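Local atomic coordinates of glutathione S-transferase 1 (Ascaris suum, PDB entry 4Q5F), a protein that conjugates reduced glutathione to a wide range of exogenous and endogenous hydrophobic electrophiles and can also act as a glutathione peroxidase. Residues Y16-F21 against E28-I33; Q75-Y80 against S102-F107. All blocks are in the same frame, centred on the assembly; numbering follows the deposited sequence.

Contact 1. Residues Y16-F21 against E28-I33. With GSH (glutathione), chain E.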
loop_
_atom_site.group_PDB
_atom_site.type_symbol
_atom_site.label_atom_id
_atom_site.label_comp_id
_atom_site.label_asym_id
_atom_site.label_seq_id
_atom_site.Cartn_x
_atom_site.Cartn_y
_atom_site.Cartn_z
ATOM N N TYR B 16 4.240 8.832 -22.051
ATOM C CA TYR B 16 4.301 8.881 -20.592
ATOM C C TYR B 16 4.829 10.214 -20.071
ATOM O O TYR B 16 5.864 10.703 -20.525
ATOM C CB TYR B 16 5.205 7.761 -20.074
ATOM C CG TYR B 16 4.669 6.370 -20.317
ATOM C CD1 TYR B 16 3.603 5.877 -19.577
ATOM C CD2 TYR B 16 5.237 5.544 -21.277
ATOM C CE1 TYR B 16 3.111 4.604 -19.793
ATOM C CE2 TYR B 16 4.754 4.269 -21.499
ATOM C CZ TYR B 16 3.692 3.804 -20.755
ATOM O OH TYR B 16 3.209 2.534 -20.975
ATOM N N LYS B 17 4.113 10.788 -19.107
ATOM C CA LYS B 17 4.584 11.967 -18.387
ATOM C C LYS B 17 4.472 11.749 -16.879
ATOM O O LYS B 17 3.385 11.506 -16.352
ATOM C CB LYS B 17 3.791 13.209 -18.799
ATOM C CG LYS B 17 4.175 14.470 -18.038
ATOM C CD LYS B 17 3.541 15.701 -18.660
ATOM C CE LYS B 17 3.350 16.821 -17.652
ATOM N NZ LYS B 17 1.913 17.188 -17.514
ATOM N N LEU B 18 5.610 11.831 -16.196
ATOM C CA LEU B 18 5.664 11.696 -14.746
ATOM C C LEU B 18 5.843 13.067 -14.113
ATOM O O LEU B 18 6.794 13.780 -14.428
ATOM C CB LEU B 18 6.827 10.787 -14.343
ATOM C CG LEU B 18 7.031 10.569 -12.839
ATOM C CD1 LEU B 18 5.938 9.679 -12.268
ATOM C CD2 LEU B 18 8.407 9.986 -12.565
ATOM N N THR B 19 4.925 13.426 -13.219
ATOM C CA THR B 19 4.973 14.712 -12.530
ATOM C C THR B 19 5.306 14.519 -11.054
ATOM O O THR B 19 4.536 13.919 -10.306
ATOM C CB THR B 19 3.634 15.466 -12.658
ATOM O OG1 THR B 19 3.335 15.679 -14.042
ATOM C CG2 THR B 19 3.694 16.814 -11.950
ATOM N N TYR B 20 6.462 15.034 -10.650
ATOM C CA TYR B 20 6.907 14.957 -9.263
ATOM C C TYR B 20 7.822 16.142 -8.978
ATOM O O TYR B 20 8.159 16.902 -9.884
ATOM C CB TYR B 20 7.639 13.636 -9.004
ATOM C CG TYR B 20 7.857 13.337 -7.536
ATOM C CD1 TYR B 20 6.784 13.086 -6.692
ATOM C CD2 TYR B 20 9.136 13.311 -6.994
ATOM C CE1 TYR B 20 6.976 12.817 -5.351
ATOM C CE2 TYR B 20 9.337 13.041 -5.654
ATOM C CZ TYR B 20 8.255 12.795 -4.838
ATOM O OH TYR B 20 8.448 12.526 -3.504
ATOM N N PHE B 21 8.210 16.310 -7.719
ATOM C CA PHE B 21 9.117 17.387 -7.342
ATOM C C PHE B 21 10.550 17.045 -7.740
ATOM O O PHE B 21 10.822 15.944 -8.224
ATOM C CB PHE B 21 9.017 17.659 -5.842
ATOM C CG PHE B 21 7.616 17.946 -5.376
ATOM C CD1 PHE B 21 6.975 19.113 -5.754
ATOM C CD2 PHE B 21 6.940 17.048 -4.565
ATOM C CE1 PHE B 21 5.688 19.380 -5.330
ATOM C CE2 PHE B 21 5.652 17.312 -4.139
ATOM C CZ PHE B 21 5.026 18.479 -4.523
ATOM N N GLU B 28 11.034 8.837 -7.673
ATOM C CA GLU B 28 12.206 8.133 -8.191
ATOM C C GLU B 28 11.898 6.687 -8.560
ATOM O O GLU B 28 12.501 6.131 -9.479
ATOM C CB GLU B 28 13.335 8.161 -7.159
ATOM C CG GLU B 28 14.678 7.673 -7.684
ATOM C CD GLU B 28 15.218 8.538 -8.810
ATOM O OE1 GLU B 28 14.838 9.726 -8.887
ATOM O OE2 GLU B 28 16.021 8.028 -9.618
ATOM N N GLY B 29 10.974 6.079 -7.825
ATOM C CA GLY B 29 10.571 4.712 -8.089
ATOM C C GLY B 29 10.132 4.534 -9.529
ATOM O O GLY B 29 10.604 3.636 -10.224
ATOM N N ALA B 30 9.236 5.407 -9.980
ATOM C CA ALA B 30 8.753 5.377 -11.356
ATOM C C ALA B 30 9.891 5.602 -12.349
ATOM O O ALA B 30 10.004 4.884 -13.342
ATOM C CB ALA B 30 7.670 6.423 -11.553
ATOM N N ARG B 31 10.727 6.602 -12.080
ATOM C CA ARG B 31 11.863 6.916 -12.942
ATOM C C ARG B 31 12.746 5.692 -13.139
ATOM O O ARG B 31 13.119 5.358 -14.263
ATOM C CB ARG B 31 12.699 8.047 -12.341
ATOM C CG ARG B 31 11.973 9.375 -12.214
ATOM C CD ARG B 31 12.838 10.400 -11.503
ATOM N NE ARG B 31 12.137 11.670 -11.309
ATOM C CZ ARG B 31 12.067 12.341 -10.161
ATOM N NH1 ARG B 31 12.654 11.886 -9.059
ATOM N NH2 ARG B 31 11.400 13.486 -10.113
ATOM N N LEU B 32 13.076 5.032 -12.034
ATOM C CA LEU B 32 13.909 3.837 -12.062
ATOM C C LEU B 32 13.284 2.747 -12.927
ATOM O O LEU B 32 13.980 2.031 -13.645
ATOM C CB LEU B 32 14.115 3.310 -10.643
ATOM C CG LEU B 32 15.077 4.118 -9.775
ATOM C CD1 LEU B 32 14.869 3.800 -8.305
ATOM C CD2 LEU B 32 16.513 3.833 -10.180
ATOM N N ILE B 33 11.965 2.628 -12.854
ATOM C CA ILE B 33 11.253 1.600 -13.604
ATOM C C ILE B 33 11.278 1.906 -15.104
ATOM O O ILE B 33 11.393 0.996 -15.923
ATOM C CB ILE B 33 9.803 1.441 -13.097
ATOM C CG1 ILE B 33 9.809 0.944 -11.650
ATOM C CG2 ILE B 33 9.030 0.445 -13.955
ATOM C CD1 ILE B 33 8.492 1.114 -10.921
HETATM N N1 GSH E . 0.349 7.898 -0.645
HETATM C CA1 GSH E . 0.882 8.819 -1.583
HETATM C C1 GSH E . 1.695 8.073 -2.616
HETATM O O11 GSH E . 1.804 8.524 -3.786
HETATM O O12 GSH E . 2.268 6.996 -2.310
HETATM C CB1 GSH E . 1.766 9.823 -0.861
HETATM C CG1 GSH E . 2.158 10.955 -1.820
HETATM C CD1 GSH E . 2.795 12.132 -1.067
HETATM O OE1 GSH E . 2.781 12.153 0.144
HETATM N N2 GSH E . 3.404 13.207 -1.816
HETATM C CA2 GSH E . 4.007 14.334 -1.171
HETATM C C2 GSH E . 3.317 15.605 -1.643
HETATM O O2 GSH E . 2.696 15.606 -2.693
HETATM C CB2 GSH E . 5.461 14.431 -1.543
HETATM S SG2 GSH E . 6.309 12.963 -1.056
HETATM N N3 GSH E . 3.418 16.813 -0.853
HETATM C CA3 GSH E . 2.775 18.027 -1.284
HETATM C C3 GSH E . 1.395 18.141 -0.639
HETATM O O31 GSH E . 0.897 17.153 -0.043
HETATM O O32 GSH E . 0.761 19.226 -0.709
#
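L18, on strand 16-21, packs against A30 and R31 of helix 27-37, a worked example of how the first beta-alpha-beta unit of a thioredoxin-like glutathione transferase domain packs its helix against its first strand. The segments run nearly antiparallel, at 147°, with their axes 9.6 Å apart at closest approach. L18 meets the helix with both methyls: CD1 lies 3.8 Å from CB of A30, and CD2 lies 3.6 Å from CG of R31, whose side chain it crosses at about a right angle. Two residues on, Y20 sends its ring past the arginine tip, which reaches the ring edge near CD2, the ring and guanidinium planes standing 68° apart. OH of Y20 accepts a bond from the backbone N of L26 and stands 3.3 Å from SG2 of the bound glutathione, consistent with the tyrosine that, in sigma-class enzymes, assists the glutathione thiol. F21 turns its ring the other way, its edge toward the ligand, CE2 being 3.7 Å from O2 of glutathione. R31, extended from CG to NE, is shared among several partners: NE makes a salt bridge to D43 on the next strand, and NH1 makes one to OE1 of E28 at 3.1 Å and also bonds O of I23. NH2 turns to the backbone and donates to O of F21 at 3.2 Å, the acceptor lying almost in the guanidinium plane.

Contact 2. Residues Q75-Y80 against S102-F107. With GSH (glutathione), chain E.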
loop_
_atom_site.group_PDB
_atom_site.type_symbol
_atom_site.label_atom_id
_atom_site.label_comp_id
_atom_site.label_asym_id
_atom_site.label_seq_id
_atom_site.Cartn_x
_atom_site.Cartn_y
_atom_site.Cartn_z
ATOM N N GLN B 75 -1.048 8.127 -6.747
ATOM C CA GLN B 75 -0.553 7.114 -5.810
ATOM C C GLN B 75 0.626 6.310 -6.370
ATOM O O GLN B 75 0.478 5.516 -7.301
ATOM C CB GLN B 75 -1.684 6.198 -5.328
ATOM C CG GLN B 75 -2.689 6.909 -4.427
ATOM C CD GLN B 75 -2.159 7.134 -3.022
ATOM O OE1 GLN B 75 -1.079 6.660 -2.671
ATOM N NE2 GLN B 75 -2.919 7.859 -2.210
ATOM N N SER B 76 1.792 6.531 -5.768
ATOM C CA SER B 76 3.065 5.976 -6.229
ATOM C C SER B 76 3.063 4.459 -6.444
ATOM O O SER B 76 3.511 3.976 -7.484
ATOM C CB SER B 76 4.168 6.340 -5.232
ATOM O OG SER B 76 3.873 5.833 -3.942
ATOM N N ALA B 77 2.581 3.708 -5.458
ATOM C CA ALA B 77 2.609 2.251 -5.542
ATOM C C ALA B 77 1.767 1.752 -6.718
ATOM O O ALA B 77 2.142 0.796 -7.400
ATOM C CB ALA B 77 2.133 1.629 -4.240
ATOM N N ALA B 78 0.634 2.403 -6.955
ATOM C CA ALA B 78 -0.203 2.072 -8.100
ATOM C C ALA B 78 0.553 2.385 -9.386
ATOM O O ALA B 78 0.421 1.676 -10.383
ATOM C CB ALA B 78 -1.510 2.847 -8.048
ATOM N N ILE B 79 1.349 3.451 -9.354
ATOM C CA ILE B 79 2.156 3.841 -10.505
ATOM C C ILE B 79 3.263 2.819 -10.758
ATOM O O ILE B 79 3.490 2.416 -11.898
ATOM C CB ILE B 79 2.765 5.252 -10.319
ATOM C CG1 ILE B 79 1.651 6.300 -10.294
ATOM C CG2 ILE B 79 3.757 5.574 -11.436
ATOM C CD1 ILE B 79 2.101 7.678 -9.849
ATOM N N TYR B 80 3.952 2.409 -9.695
ATOM C CA TYR B 80 5.007 1.408 -9.808
ATOM C C TYR B 80 4.467 0.138 -10.455
ATOM O O TYR B 80 5.055 -0.395 -11.396
ATOM C CB TYR B 80 5.570 1.040 -8.433
ATOM C CG TYR B 80 6.111 2.187 -7.607
ATOM C CD1 TYR B 80 6.555 3.361 -8.200
ATOM C CD2 TYR B 80 6.190 2.084 -6.222
ATOM C CE1 TYR B 80 7.054 4.402 -7.436
ATOM C CE2 TYR B 80 6.683 3.117 -5.454
ATOM C CZ TYR B 80 7.116 4.272 -6.065
ATOM O OH TYR B 80 7.608 5.299 -5.298
ATOM N N SER B 102 3.520 -8.279 -2.215
ATOM C CA SER B 102 3.607 -8.618 -0.803
ATOM C C SER B 102 4.863 -8.036 -0.165
ATOM O O SER B 102 4.794 -7.392 0.879
ATOM C CB SER B 102 3.586 -10.136 -0.620
ATOM O OG SER B 102 3.442 -10.481 0.747
ATOM N N ILE B 103 6.013 -8.254 -0.794
ATOM C CA ILE B 103 7.269 -7.797 -0.214
ATOM C C ILE B 103 7.359 -6.272 -0.204
ATOM O O ILE B 103 7.958 -5.690 0.698
ATOM C CB ILE B 103 8.497 -8.396 -0.946
ATOM C CG1 ILE B 103 9.801 -7.999 -0.239
ATOM C CG2 ILE B 103 8.532 -7.960 -2.402
ATOM C CD1 ILE B 103 9.918 -8.501 1.192
ATOM N N PHE B 104 6.761 -5.623 -1.198
ATOM C CA PHE B 104 6.793 -4.167 -1.251
ATOM C C PHE B 104 5.886 -3.556 -0.187
ATOM O O PHE B 104 6.199 -2.502 0.365
ATOM C CB PHE B 104 6.406 -3.638 -2.632
ATOM C CG PHE B 104 6.553 -2.149 -2.759
ATOM C CD1 PHE B 104 7.807 -1.578 -2.890
ATOM C CD2 PHE B 104 5.444 -1.320 -2.728
ATOM C CE1 PHE B 104 7.953 -0.207 -2.998
ATOM C CE2 PHE B 104 5.585 0.052 -2.837
ATOM C CZ PHE B 104 6.840 0.608 -2.972
ATOM N N ASP B 105 4.767 -4.216 0.099
ATOM C CA ASP B 105 3.873 -3.768 1.161
ATOM C C ASP B 105 4.565 -3.849 2.519
ATOM O O ASP B 105 4.340 -3.009 3.391
ATOM C CB ASP B 105 2.589 -4.603 1.187
ATOM C CG ASP B 105 1.555 -4.131 0.177
ATOM O OD1 ASP B 105 1.780 -3.098 -0.489
ATOM O OD2 ASP B 105 0.504 -4.794 0.059
ATOM N N GLN B 106 5.400 -4.866 2.704
ATOM C CA GLN B 106 6.150 -5.001 3.946
ATOM C C GLN B 106 7.202 -3.902 4.024
ATOM O O GLN B 106 7.447 -3.333 5.090
ATOM C CB GLN B 106 6.816 -6.376 4.046
ATOM C CG GLN B 106 7.549 -6.610 5.362
ATOM C CD GLN B 106 6.629 -6.528 6.567
ATOM O OE1 GLN B 106 5.435 -6.808 6.470
ATOM N NE2 GLN B 106 7.182 -6.137 7.711
ATOM N N PHE B 107 7.826 -3.613 2.888
ATOM C CA PHE B 107 8.760 -2.499 2.794
ATOM C C PHE B 107 8.038 -1.191 3.100
ATOM O O PHE B 107 8.595 -0.295 3.735
ATOM C CB PHE B 107 9.388 -2.444 1.401
ATOM C CG PHE B 107 9.965 -1.104 1.051
ATOM C CD1 PHE B 107 11.199 -0.714 1.543
ATOM C CD2 PHE B 107 9.274 -0.233 0.224
ATOM C CE1 PHE B 107 11.730 0.520 1.221
ATOM C CE2 PHE B 107 9.801 1.002 -0.102
ATOM C CZ PHE B 107 11.030 1.379 0.398
HETATM N N1 GSH E . 0.349 7.898 -0.645
HETATM C CA1 GSH E . 0.882 8.819 -1.583
HETATM C C1 GSH E . 1.695 8.073 -2.616
HETATM O O11 GSH E . 1.804 8.524 -3.786
HETATM O O12 GSH E . 2.268 6.996 -2.310
HETATM C CB1 GSH E . 1.766 9.823 -0.861
HETATM C CG1 GSH E . 2.158 10.955 -1.820
HETATM C CD1 GSH E . 2.795 12.132 -1.067
HETATM O OE1 GSH E . 2.781 12.153 0.144
HETATM N N2 GSH E . 3.404 13.207 -1.816
HETATM C CA2 GSH E . 4.007 14.334 -1.171
HETATM C C2 GSH E . 3.317 15.605 -1.643
HETATM O O2 GSH E . 2.696 15.606 -2.693
HETATM C CB2 GSH E . 5.461 14.431 -1.543
HETATM S SG2 GSH E . 6.309 12.963 -1.056
HETATM N N3 GSH E . 3.418 16.813 -0.853
HETATM C CA3 GSH E . 2.775 18.027 -1.284
HETATM C C3 GSH E . 1.395 18.141 -0.639
HETATM O O31 GSH E . 0.897 17.153 -0.043
HETATM O O32 GSH E . 0.761 19.226 -0.709
#
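F104 reaches from helix 94-114 to A77 and Y80 on helix 76-86, bridging the thioredoxin-like N-terminal domain and the all-helical C-terminal domain of the glutathione transferase fold. From CB the chain swings to CG, placed anti to the backbone N (chi1 -175°), and this directs the ring at the neighbouring helix. Farther out, CE2 lies 4.0 Å from CB of A77. The tip, CZ, comes to 3.5 Å from CE2 of Y80, at the edge of the tyrosine ring. The two ring planes are almost perpendicular, at 88°, with centroids 5.6 Å apart. Contact between the segments is thus purely apolar, and all three touching residues are buried.

The same N-terminal segment opens on the ligand. Q75, at the N-cap position, accepts a bond from N1 of glutathione through OE1 at 2.8 Å. The backbone N of S76 donates to O11 of the ligand at 2.8 Å, while OG of S76 donates to O12 at 2.6 Å; one carboxylate is therefore gripped through both its oxygens at the start of a helix, whose dipole would favour the negative charge. D109 of the second subunit completes this end of the site, bonding both Q75 and the ligand. Behind the aromatic pair stands helix 167-182, where W167 meets F104 edge-to-face and touches Y80, so F104 sits where three helices converge.

In the fold
Contact 1 closes before contact 2 opens along the chain, and their centres lie 14 Å apart. They meet through helix 27-37 and helix 76-86: the ring of Y80 packs on the backbone of G29 and A30, with CE1 of Y80 3.5 Å from N of A30, while A30 also touches I79. Contact 1 lies inside the N-terminal domain, joining a strand of its mixed sheet to the helix that follows; contact 2 leads from that domain across to helix 94-114. Both border the same glutathione, contact 1 near its thiol and contact 2 at its gamma-glutamyl end. Continuous packing thus ties the sheet, the ligand site and the C-terminal domain together.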